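Local coordinates for protein afamin (Homo sapiens, PDB 5OKL) that carries hydrophobic molecules in body fluids, binding vitamin E and keeping lipidated Wnt proteins soluble and active, at residues 13-18 with 256-261; 139-144 with 159-164; 213-218 with 237-242; 389-394 with 445-450. All coordinates share one frame; numbering follows the deposited sequence. Where two conformers were deposited one is given.

How the contacts relate
All four contacts pack helix on helix in the predominantly helical albumin fold. Contact 1 joins the first albumin domain to the second, and its closure along the chain encloses both contact 2, inside the first domain, and contact 3, inside the second. Contact 4 follows in the third domain. Contacts 1 and 2 have centres about 18 Å apart, contacts 1 and 3 about 20 Å; for the latter pair, helices 231-250 and 253-269 come one after the other. Contact 4 lies across the chain's centre from contacts 1 and 2, its centre about 39 Å from that of contact 1. Contact 3 and segment 256-261 belong to the region of the hydrophobic-ligand pocket.

Contact 1 of 4, residues 13-18 with 256-261; sequences STQKFI and CIRDTS
Gln15 and Arg258 run side by side across this contact, pointing the same way, and are joined at their polar ends. Arg258 NH2 donates to Gln15 OE1 at 3.0 Å with an N-H...O angle of 151°. The oxygen sits at the edge of the guanidinium, close to its plane, and the nitrogen lies in the plane of the amide carbonyl, even though the two flat groups are turned 47° from each other. Gln15 manages this by leaving its helix with CG anti to the backbone N (chi1 -178°) and then bending at chi2, while the arginine stays extended from CG to NE.

Ile18 crosses that arginine at about a right angle: its CD1 lies 3.7 Å from Arg258 CG and almost as near Arg258 NE, a buried nitrogen with no partner in the model. The two isoleucines slide past each other in opposite directions, Ile18 CG1 coming within 3.9 Å of Ile257 CG2. Phe17 stands roughly square to Ile257, and Phe17 CD2 is 4.2 Å from Ile257 CG2. The tightest carbon pair is Thr14 CG2 and Ser261 CB, at 3.3 Å, closer than usual van der Waals contact. Thr14 OG1 bonds with Phe11 O, just before its helix, and Ser261 OG donates to Ile257 O one turn back.

Segments 13-18 and 256-261 run roughly antiparallel, their axes 10.1 Å apart at closest; through them helix 12-20 of the first albumin domain lies on helix 253-269 of the second. Ile25 of helix 22-33 touches both Ile18 and Ile257, and Leu158 of helix 154-169 packs on Phe17.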
# COMPACT_ATOMS: atom_id res chain seq x y z
N SER A 13 2.59 5.85 -29.95
CA SER A 13 1.96 4.57 -29.53
C SER A 13 1.07 4.76 -28.29
O SER A 13 0.00 4.12 -28.18
CB SER A 13 3.00 3.49 -29.24
OG SER A 13 3.36 2.80 -30.42
N THR A 14 1.51 5.63 -27.39
CA THR A 14 0.78 5.88 -26.13
C THR A 14 -0.50 6.65 -26.43
O THR A 14 -1.53 6.39 -25.82
CB THR A 14 1.62 6.64 -25.05
OG1 THR A 14 1.55 8.06 -25.25
CG2 THR A 14 3.08 6.20 -25.03
N GLN A 15 -0.41 7.59 -27.36
CA GLN A 15 -1.56 8.35 -27.83
C GLN A 15 -2.61 7.43 -28.47
O GLN A 15 -3.81 7.57 -28.20
CB GLN A 15 -1.09 9.44 -28.82
CG GLN A 15 -2.18 10.35 -29.36
CD GLN A 15 -3.01 10.97 -28.25
OE1 GLN A 15 -2.47 11.56 -27.32
NE2 GLN A 15 -4.32 10.84 -28.36
N LYS A 16 -2.15 6.49 -29.30
CA LYS A 16 -3.01 5.46 -29.90
C LYS A 16 -3.69 4.62 -28.83
O LYS A 16 -4.90 4.39 -28.90
CB LYS A 16 -2.21 4.54 -30.83
CG LYS A 16 -3.04 3.52 -31.61
CD LYS A 16 -3.55 4.09 -32.92
CE LYS A 16 -4.62 3.19 -33.53
NZ LYS A 16 -4.14 1.79 -33.77
N PHE A 17 -2.90 4.15 -27.85
CA PHE A 17 -3.44 3.32 -26.77
C PHE A 17 -4.55 4.03 -25.98
O PHE A 17 -5.56 3.44 -25.67
CB PHE A 17 -2.34 2.87 -25.81
CG PHE A 17 -2.85 2.01 -24.69
CD1 PHE A 17 -3.04 0.64 -24.88
CD2 PHE A 17 -3.18 2.56 -23.45
CE1 PHE A 17 -3.53 -0.16 -23.85
CE2 PHE A 17 -3.66 1.76 -22.41
CZ PHE A 17 -3.83 0.40 -22.62
N ILE A 18 -4.32 5.31 -25.67
CA ILE A 18 -5.30 6.11 -24.93
C ILE A 18 -6.58 6.27 -25.73
O ILE A 18 -7.67 6.05 -25.20
CB ILE A 18 -4.72 7.49 -24.51
CG1 ILE A 18 -3.59 7.31 -23.48
CG2 ILE A 18 -5.80 8.37 -23.91
CD1 ILE A 18 -2.68 8.51 -23.32
N CYS A 256 -1.11 9.59 -16.09
CA CYS A 256 -0.46 8.45 -15.48
C CYS A 256 -0.04 7.42 -16.53
O CYS A 256 1.06 6.88 -16.44
CB CYS A 256 -1.39 7.81 -14.45
SG CYS A 256 -0.67 6.44 -13.52
N ILE A 257 -0.91 7.15 -17.50
CA ILE A 257 -0.56 6.30 -18.66
C ILE A 257 0.59 6.88 -19.48
O ILE A 257 1.51 6.14 -19.84
CB ILE A 257 -1.80 6.03 -19.58
CG1 ILE A 257 -2.81 5.13 -18.88
CG2 ILE A 257 -1.39 5.39 -20.92
CD1 ILE A 257 -4.19 5.17 -19.50
N ARG A 258 0.56 8.18 -19.78
CA ARG A 258 1.63 8.82 -20.56
C ARG A 258 2.95 8.79 -19.81
O ARG A 258 3.96 8.37 -20.36
CB ARG A 258 1.28 10.27 -20.90
CG ARG A 258 0.24 10.38 -22.00
CD ARG A 258 -0.18 11.82 -22.21
NE ARG A 258 -1.06 11.94 -23.38
CZ ARG A 258 -1.96 12.90 -23.57
NH1 ARG A 258 -2.15 13.86 -22.65
NH2 ARG A 258 -2.70 12.90 -24.67
N ASP A 259 2.94 9.23 -18.56
CA ASP A 259 4.15 9.28 -17.75
C ASP A 259 4.74 7.90 -17.44
O ASP A 259 5.95 7.78 -17.34
CB ASP A 259 3.93 10.09 -16.47
CG ASP A 259 3.67 11.57 -16.74
OD1 ASP A 259 3.90 12.05 -17.88
OD2 ASP A 259 3.23 12.25 -15.79
N THR A 260 3.89 6.88 -17.31
CA THR A 260 4.35 5.49 -17.15
C THR A 260 5.03 4.94 -18.40
O THR A 260 6.11 4.38 -18.31
CB THR A 260 3.19 4.56 -16.71
OG1 THR A 260 2.63 5.06 -15.49
CG2 THR A 260 3.69 3.13 -16.46
N SER A 261 4.40 5.13 -19.56
CA SER A 261 5.02 4.80 -20.87
C SER A 261 6.38 5.44 -21.05
O SER A 261 7.31 4.78 -21.49
CB SER A 261 4.14 5.26 -22.03
OG SER A 261 2.99 4.47 -22.12

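Contact 2 of 4, residues 139-144 with 159-164; sequences NHFLYE and TVAVHF
Phe141 lays its ring on Phe164 and wedges it against the backbone of helix 154-169. From CB, which points toward that helix, the side chain continues with CG anti to the backbone N (chi1 178°), carrying the ring straight across. Phe141 CG lies 3.7 Å from Phe164 CD2, and next to it Phe141 CD1 comes within 3.4 Å of Phe164 CE2. On the other flank Phe141 CD2 meets Ala161 CB at 4.0 Å. Farther out, CE1 stands over the centre of the Phe164 ring, while Phe141 CE2 is 3.7 Å from Ala161 CA. At the tip, Phe141 CZ meets Val160 CG1 at 3.8 Å, the methyl lying at the ring edge near its plane. The two rings form an offset stack with planes only 12° apart, and Phe164 CB adds a CH-pi contact over the same face of Phe141. A serine in place of Phe141 would probably open a gap beside Ala161 and leave the Phe164 ring without its stacking partner, free to turn. Leu142 CD2 also touches Ala161 CB. Everything meeting between these two helices of the first albumin domain is carbon and all five residues are buried, so the fit rests on shape and ring stacking rather than on polar bonds.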
# COMPACT_ATOMS: atom_id res chain seq x y z
N ASN A 139 -15.89 -3.75 -19.03
CA ASN A 139 -16.51 -2.51 -18.51
C ASN A 139 -16.99 -2.68 -17.07
O ASN A 139 -16.68 -1.86 -16.21
CB ASN A 139 -17.69 -2.05 -19.39
CG ASN A 139 -17.25 -1.19 -20.57
OD1 ASN A 139 -18.03 -0.37 -21.06
ND2 ASN A 139 -16.01 -1.36 -21.02
N HIS A 140 -17.73 -3.76 -16.80
CA HIS A 140 -18.30 -4.00 -15.47
C HIS A 140 -17.24 -4.36 -14.44
O HIS A 140 -17.25 -3.84 -13.34
CB HIS A 140 -19.41 -5.08 -15.53
CG HIS A 140 -20.77 -4.52 -15.77
ND1 HIS A 140 -21.33 -4.43 -17.03
CD2 HIS A 140 -21.68 -3.98 -14.92
CE1 HIS A 140 -22.53 -3.89 -16.94
NE2 HIS A 140 -22.77 -3.60 -15.67
N PHE A 141 -16.34 -5.26 -14.79
CA PHE A 141 -15.19 -5.59 -13.93
C PHE A 141 -14.40 -4.33 -13.52
O PHE A 141 -14.16 -4.10 -12.33
CB PHE A 141 -14.30 -6.61 -14.63
CG PHE A 141 -13.06 -6.97 -13.85
CD1 PHE A 141 -13.14 -7.82 -12.75
CD2 PHE A 141 -11.83 -6.46 -14.22
CE1 PHE A 141 -12.00 -8.16 -12.04
CE2 PHE A 141 -10.68 -6.78 -13.51
CZ PHE A 141 -10.75 -7.64 -12.42
N LEU A 142 -14.04 -3.51 -14.51
CA LEU A 142 -13.25 -2.29 -14.27
C LEU A 142 -13.95 -1.30 -13.38
O LEU A 142 -13.34 -0.72 -12.49
CB LEU A 142 -12.86 -1.59 -15.58
CG LEU A 142 -11.62 -2.10 -16.29
CD1 LEU A 142 -11.53 -1.42 -17.64
CD2 LEU A 142 -10.37 -1.85 -15.47
N TYR A 143 -15.24 -1.10 -13.63
CA TYR A 143 -16.10 -0.26 -12.79
C TYR A 143 -16.11 -0.73 -11.35
O TYR A 143 -15.90 0.06 -10.44
CB TYR A 143 -17.53 -0.25 -13.37
CG TYR A 143 -18.61 0.24 -12.43
CD1 TYR A 143 -18.71 1.59 -12.11
CD2 TYR A 143 -19.53 -0.65 -11.87
CE1 TYR A 143 -19.69 2.04 -11.25
CE2 TYR A 143 -20.53 -0.20 -11.01
CZ TYR A 143 -20.61 1.14 -10.71
OH TYR A 143 -21.58 1.59 -9.85
N GLU A 144 -16.34 -2.02 -11.16
CA GLU A 144 -16.49 -2.61 -9.83
C GLU A 144 -15.15 -2.67 -9.06
O GLU A 144 -15.11 -2.45 -7.86
CB GLU A 144 -17.13 -4.01 -9.91
CG GLU A 144 -18.56 -4.06 -10.48
CD GLU A 144 -19.64 -3.42 -9.62
OE1 GLU A 144 -19.39 -3.06 -8.46
OE2 GLU A 144 -20.78 -3.29 -10.12
N THR A 159 -4.02 -3.93 -16.89
CA THR A 159 -3.33 -5.23 -16.94
C THR A 159 -4.06 -6.29 -16.09
O THR A 159 -4.11 -7.47 -16.47
CB THR A 159 -1.87 -5.11 -16.48
OG1 THR A 159 -1.15 -4.22 -17.37
CG2 THR A 159 -1.18 -6.46 -16.46
N VAL A 160 -4.60 -5.90 -14.94
CA VAL A 160 -5.44 -6.80 -14.13
C VAL A 160 -6.65 -7.31 -14.94
O VAL A 160 -6.97 -8.50 -14.92
CB VAL A 160 -5.86 -6.14 -12.80
CG1 VAL A 160 -6.99 -6.88 -12.11
CG2 VAL A 160 -4.66 -6.03 -11.86
N ALA A 161 -7.32 -6.40 -15.66
CA ALA A 161 -8.50 -6.74 -16.47
C ALA A 161 -8.20 -7.71 -17.62
O ALA A 161 -8.98 -8.60 -17.89
CB ALA A 161 -9.17 -5.49 -17.00
N VAL A 162 -7.06 -7.53 -18.28
CA VAL A 162 -6.58 -8.47 -19.31
C VAL A 162 -6.33 -9.87 -18.70
O VAL A 162 -6.63 -10.86 -19.35
CB VAL A 162 -5.31 -7.94 -20.02
CG1 VAL A 162 -4.65 -9.01 -20.89
CG2 VAL A 162 -5.64 -6.71 -20.86
N HIS A 163 -5.79 -9.94 -17.49
CA HIS A 163 -5.64 -11.21 -16.76
C HIS A 163 -7.00 -11.79 -16.33
O HIS A 163 -7.14 -13.01 -16.19
CB HIS A 163 -4.74 -11.07 -15.53
CG HIS A 163 -3.31 -10.77 -15.84
ND1 HIS A 163 -2.71 -11.11 -17.03
CD2 HIS A 163 -2.35 -10.17 -15.10
CE1 HIS A 163 -1.45 -10.73 -17.02
NE2 HIS A 163 -1.20 -10.16 -15.85
N PHE A 164 -7.99 -10.93 -16.09
CA PHE A 164 -9.34 -11.37 -15.78
C PHE A 164 -10.08 -11.94 -17.00
O PHE A 164 -10.77 -12.95 -16.90
CB PHE A 164 -10.15 -10.23 -15.15
CG PHE A 164 -11.34 -10.70 -14.34
CD1 PHE A 164 -11.17 -11.33 -13.10
CD2 PHE A 164 -12.64 -10.48 -14.80
CE1 PHE A 164 -12.26 -11.74 -12.36
CE2 PHE A 164 -13.74 -10.90 -14.05
CZ PHE A 164 -13.55 -11.52 -12.83

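Contact 3 of 4, residues 213-218 with 237-242; sequences VVHFIY and LVEDVS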
# COMPACT_ATOMS: atom_id res chain seq x y z
N VAL A 213 11.29 12.77 -0.41
CA VAL A 213 11.27 11.40 0.10
C VAL A 213 10.93 10.38 -1.01
O VAL A 213 11.51 9.31 -1.05
CB VAL A 213 10.36 11.26 1.35
CG1 VAL A 213 10.11 9.80 1.71
CG2 VAL A 213 11.03 11.95 2.53
N VAL A 214 10.02 10.72 -1.92
CA VAL A 214 9.75 9.82 -3.07
C VAL A 214 11.02 9.63 -3.91
O VAL A 214 11.27 8.52 -4.40
CB VAL A 214 8.60 10.33 -3.99
CG1 VAL A 214 8.46 9.47 -5.26
CG2 VAL A 214 7.29 10.36 -3.23
N HIS A 215 11.81 10.70 -4.09
CA HIS A 215 13.04 10.59 -4.86
C HIS A 215 13.97 9.57 -4.19
O HIS A 215 14.44 8.64 -4.84
CB HIS A 215 13.76 11.94 -5.04
CG HIS A 215 13.17 12.80 -6.11
ND1 HIS A 215 11.95 13.43 -5.98
CD2 HIS A 215 13.65 13.18 -7.32
CE1 HIS A 215 11.70 14.15 -7.07
NE2 HIS A 215 12.71 14.00 -7.90
N PHE A 216 14.16 9.71 -2.88
CA PHE A 216 15.06 8.82 -2.16
C PHE A 216 14.59 7.37 -2.09
O PHE A 216 15.43 6.45 -2.14
CB PHE A 216 15.45 9.39 -0.78
CG PHE A 216 16.56 10.40 -0.88
CD1 PHE A 216 16.28 11.69 -1.28
CD2 PHE A 216 17.87 10.03 -0.67
CE1 PHE A 216 17.29 12.63 -1.44
CE2 PHE A 216 18.89 10.96 -0.82
CZ PHE A 216 18.61 12.26 -1.19
N ILE A 217 13.27 7.16 -2.03
CA ILE A 217 12.70 5.82 -2.17
C ILE A 217 13.08 5.24 -3.52
O ILE A 217 13.50 4.06 -3.60
CB ILE A 217 11.15 5.81 -2.02
CG1 ILE A 217 10.77 6.05 -0.57
CG2 ILE A 217 10.55 4.48 -2.48
CD1 ILE A 217 9.31 6.38 -0.36
N TYR A 218 12.95 6.02 -4.58
CA TYR A 218 13.24 5.45 -5.90
C TYR A 218 14.73 5.33 -6.24
O TYR A 218 15.10 4.39 -6.94
CB TYR A 218 12.37 6.05 -7.00
CG TYR A 218 11.11 5.23 -7.08
CD1 TYR A 218 11.08 4.04 -7.81
CD2 TYR A 218 9.97 5.62 -6.38
CE1 TYR A 218 9.93 3.26 -7.85
CE2 TYR A 218 8.83 4.84 -6.40
CZ TYR A 218 8.80 3.67 -7.13
OH TYR A 218 7.64 2.91 -7.14
N LEU A 237 16.23 8.71 -14.56
CA LEU A 237 15.13 7.76 -14.43
C LEU A 237 14.30 8.03 -13.17
O LEU A 237 13.08 7.92 -13.19
CB LEU A 237 15.69 6.34 -14.43
CG LEU A 237 14.73 5.16 -14.29
CD1 LEU A 237 13.67 5.17 -15.40
CD2 LEU A 237 15.57 3.87 -14.31
N VAL A 238 14.95 8.39 -12.07
CA VAL A 238 14.25 8.73 -10.83
C VAL A 238 13.38 9.98 -10.99
O VAL A 238 12.29 10.05 -10.40
CB VAL A 238 15.24 8.87 -9.66
CG1 VAL A 238 14.58 9.48 -8.43
CG2 VAL A 238 15.81 7.51 -9.30
N GLU A 239 13.86 10.95 -11.76
CA GLU A 239 13.05 12.14 -12.07
C GLU A 239 11.81 11.78 -12.88
O GLU A 239 10.74 12.34 -12.64
CB GLU A 239 13.86 13.21 -12.82
CG GLU A 239 14.86 14.00 -11.97
CD GLU A 239 14.24 14.77 -10.81
OE1 GLU A 239 13.05 15.18 -10.89
OE2 GLU A 239 14.95 14.96 -9.80
N ASP A 240 11.95 10.88 -13.85
CA ASP A 240 10.81 10.40 -14.62
C ASP A 240 9.79 9.67 -13.72
O ASP A 240 8.59 9.88 -13.85
CB ASP A 240 11.25 9.45 -15.73
CG ASP A 240 12.01 10.14 -16.85
OD1 ASP A 240 11.91 11.39 -17.00
OD2 ASP A 240 12.72 9.39 -17.59
N VAL A 241 10.28 8.82 -12.83
CA VAL A 241 9.40 8.04 -11.95
C VAL A 241 8.69 8.97 -10.97
O VAL A 241 7.48 8.85 -10.77
CB VAL A 241 10.18 6.93 -11.20
CG1 VAL A 241 9.30 6.26 -10.14
CG2 VAL A 241 10.71 5.90 -12.21
N SER A 242 9.45 9.91 -10.41
CA SER A 242 8.87 10.93 -9.51
C SER A 242 7.71 11.70 -10.15
O SER A 242 6.67 11.90 -9.51
CB SER A 242 9.93 11.91 -9.04
OG SER A 242 10.94 11.22 -8.32
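Val214 begins the contact by bringing its CG1 to 4.3 Å from Ser242 OG. It belongs to two consecutive helices, 211-225 and 231-250, of the helical albumin fold, in the second albumin domain, where the hydrophobic-ligand pocket is found; segments 213-218 and 237-242 approach to 9.4 Å, axis to axis, at 127°.

His215 comes next and does most of the polar work. With CG beside the backbone N, its imidazole swings toward helix 231-250 and presents one face to Ser242, whose OG sits over the ring centre. Ser242 CB makes a CH-pi contact with the same ring. At the ring edge His215 NE2 meets the carboxylate in two weak hydrogen bonds: to Glu239 OE1 at 3.2 Å, nearly straight at 174°, and to Glu239 OE2 at 3.1 Å, bent to 122°. Glu239 points away at first, and the bend at its chi2 brings the carboxylate back. His215 ND1 is bonded to Thr211 O; if both ring nitrogens donate, as these bonds suggest, the imidazole may be positively charged, which the nearby glutamate would favour. The carbonyl of His215 also touches the valine opposite, His215 O to Val238 CG1 at 3.7 Å.

Last comes Tyr218, crossing Val241 at about a right angle. Val241 CG1 sits over the centre of the Tyr218 ring, 3.6 Å from its centroid, a CH-pi contact, while the hydroxyl bonds with that of Tyr245. Ser242 OG donates to Val238 O at 2.7 Å, and Ser242 N reaches that oxygen from the opposite face of the carbonyl plane.

Contact 4 of 4, residues 389-394 with 445-450; sequences KMVQQE and EEFACV
Val391 and Phe447 meet where segment 389-394 and the helical part 446-450 cross nearly square, at 85°, with 9.8 Å between the axes at closest. The CA atoms of Val391, on helix 376-417, and Phe447, on helix 446-462, are 6.2 Å apart. The valine points toward the other helix and divides its two methyls. Val391 CG2 goes to the aromatic ring, 3.6 Å from Phe447 CD1, in a crossing at about a right angle. Val391 CG1, anti to the backbone N (chi1 173°), meets the second valine tip to tip, 3.9 Å from Val450 CB. With both methyls gone, as in an alanine here, a gap would probably open in front of Phe447 CD1 and Val450. The junction lies in the third albumin domain, whose paired disulfides pass close by: Cys449 of this helix is linked to Cys440 of helix 423-440, and Cys395, just beyond Glu394, touches Glu446. Glu446 CG lies between the backbone N and the carbonyl carbon (chi1 77°), and the chain stretches out so that Glu446 OE1 lies 4.0 Å from Val391 CG1. Gln392 crosses it at about a right angle, Gln392 CG 4.1 Å from Glu446 OE1. Glu394 OE1 comes to 4.3 Å from Val450 CG1, while Glu394 OE2 is held in a salt bridge by Arg486.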
# COMPACT_ATOMS: atom_id res chain seq x y z
N LYS A 389 17.97 -9.39 13.57
CA LYS A 389 17.66 -10.19 14.76
C LYS A 389 16.16 -10.17 15.02
O LYS A 389 15.52 -11.22 15.13
CB LYS A 389 18.42 -9.69 16.00
CG LYS A 389 19.87 -10.14 16.10
CD LYS A 389 20.49 -9.69 17.42
CE LYS A 389 21.92 -10.20 17.60
NZ LYS A 389 21.98 -11.64 17.95
N MET A 390 15.61 -8.96 15.09
CA MET A 390 14.17 -8.73 15.24
C MET A 390 13.30 -9.57 14.28
O MET A 390 12.33 -10.20 14.71
CB MET A 390 13.87 -7.25 15.04
CG MET A 390 12.65 -6.72 15.77
SD MET A 390 12.69 -4.91 15.82
CE MET A 390 14.04 -4.64 16.98
N VAL A 391 13.65 -9.59 13.00
CA VAL A 391 12.90 -10.37 11.99
C VAL A 391 13.06 -11.88 12.24
O VAL A 391 12.09 -12.64 12.09
CB VAL A 391 13.28 -9.98 10.54
CG1 VAL A 391 12.64 -10.91 9.52
CG2 VAL A 391 12.85 -8.53 10.27
N GLN A 392 14.27 -12.30 12.61
CA GLN A 392 14.52 -13.70 12.94
C GLN A 392 13.63 -14.17 14.10
O GLN A 392 13.01 -15.21 14.00
CB GLN A 392 16.01 -13.95 13.24
CG GLN A 392 16.85 -13.89 11.99
CD GLN A 392 18.36 -13.89 12.24
OE1 GLN A 392 18.84 -13.51 13.30
NE2 GLN A 392 19.10 -14.31 11.23
N GLN A 393 13.55 -13.35 15.15
CA GLN A 393 12.68 -13.62 16.29
C GLN A 393 11.21 -13.70 15.91
O GLN A 393 10.50 -14.62 16.37
CB GLN A 393 12.86 -12.55 17.37
CG GLN A 393 14.23 -12.59 18.03
CD GLN A 393 14.40 -11.56 19.12
OE1 GLN A 393 13.42 -10.99 19.62
NE2 GLN A 393 15.65 -11.31 19.51
N GLU A 394 10.76 -12.75 15.08
CA GLU A 394 9.39 -12.73 14.60
C GLU A 394 9.07 -14.00 13.77
O GLU A 394 8.03 -14.63 14.00
CB GLU A 394 9.08 -11.44 13.79
CG GLU A 394 9.11 -10.13 14.59
CD GLU A 394 9.28 -8.83 13.72
OE1 GLU A 394 9.76 -8.86 12.57
OE2 GLU A 394 8.91 -7.73 14.20
N GLU A 445 16.37 -14.44 1.65
CA GLU A 445 16.17 -13.03 1.97
C GLU A 445 14.80 -12.72 2.57
O GLU A 445 14.02 -11.89 2.06
CB GLU A 445 16.47 -12.11 0.76
CG GLU A 445 16.68 -10.66 1.14
CD GLU A 445 17.40 -10.51 2.48
OE1 GLU A 445 18.43 -11.18 2.67
OE2 GLU A 445 16.93 -9.77 3.35
N GLU A 446 14.54 -13.36 3.71
CA GLU A 446 13.35 -13.11 4.48
C GLU A 446 13.36 -11.70 5.07
O GLU A 446 12.29 -11.11 5.21
CB GLU A 446 13.16 -14.15 5.61
CG GLU A 446 14.04 -13.96 6.84
CD GLU A 446 13.79 -14.99 7.95
OE1 GLU A 446 14.09 -14.66 9.11
OE2 GLU A 446 13.35 -16.12 7.68
N PHE A 447 14.55 -11.18 5.41
CA PHE A 447 14.66 -9.88 6.08
C PHE A 447 14.07 -8.73 5.25
O PHE A 447 13.27 -7.94 5.75
CB PHE A 447 16.09 -9.50 6.52
CG PHE A 447 16.19 -8.05 6.94
CD1 PHE A 447 15.70 -7.67 8.17
CD2 PHE A 447 16.62 -7.06 6.06
CE1 PHE A 447 15.70 -6.34 8.56
CE2 PHE A 447 16.62 -5.71 6.42
CZ PHE A 447 16.16 -5.35 7.68
N ALA A 448 14.52 -8.65 4.00
CA ALA A 448 14.05 -7.63 3.05
C ALA A 448 12.54 -7.74 2.83
O ALA A 448 11.83 -6.76 2.94
CB ALA A 448 14.79 -7.74 1.71
N CYS A 449 12.10 -8.95 2.49
CA CYS A 449 10.69 -9.24 2.24
C CYS A 449 9.81 -8.86 3.44
O CYS A 449 8.81 -8.18 3.28
CB CYS A 449 10.54 -10.73 1.91
SG CYS A 449 8.88 -11.34 1.50
N VAL A 450 10.17 -9.31 4.64
CA VAL A 450 9.35 -9.04 5.83
C VAL A 450 9.29 -7.54 6.07
O VAL A 450 8.19 -6.96 6.20
CB VAL A 450 9.87 -9.73 7.11
CG1 VAL A 450 9.19 -9.18 8.35
CG2 VAL A 450 9.66 -11.23 7.05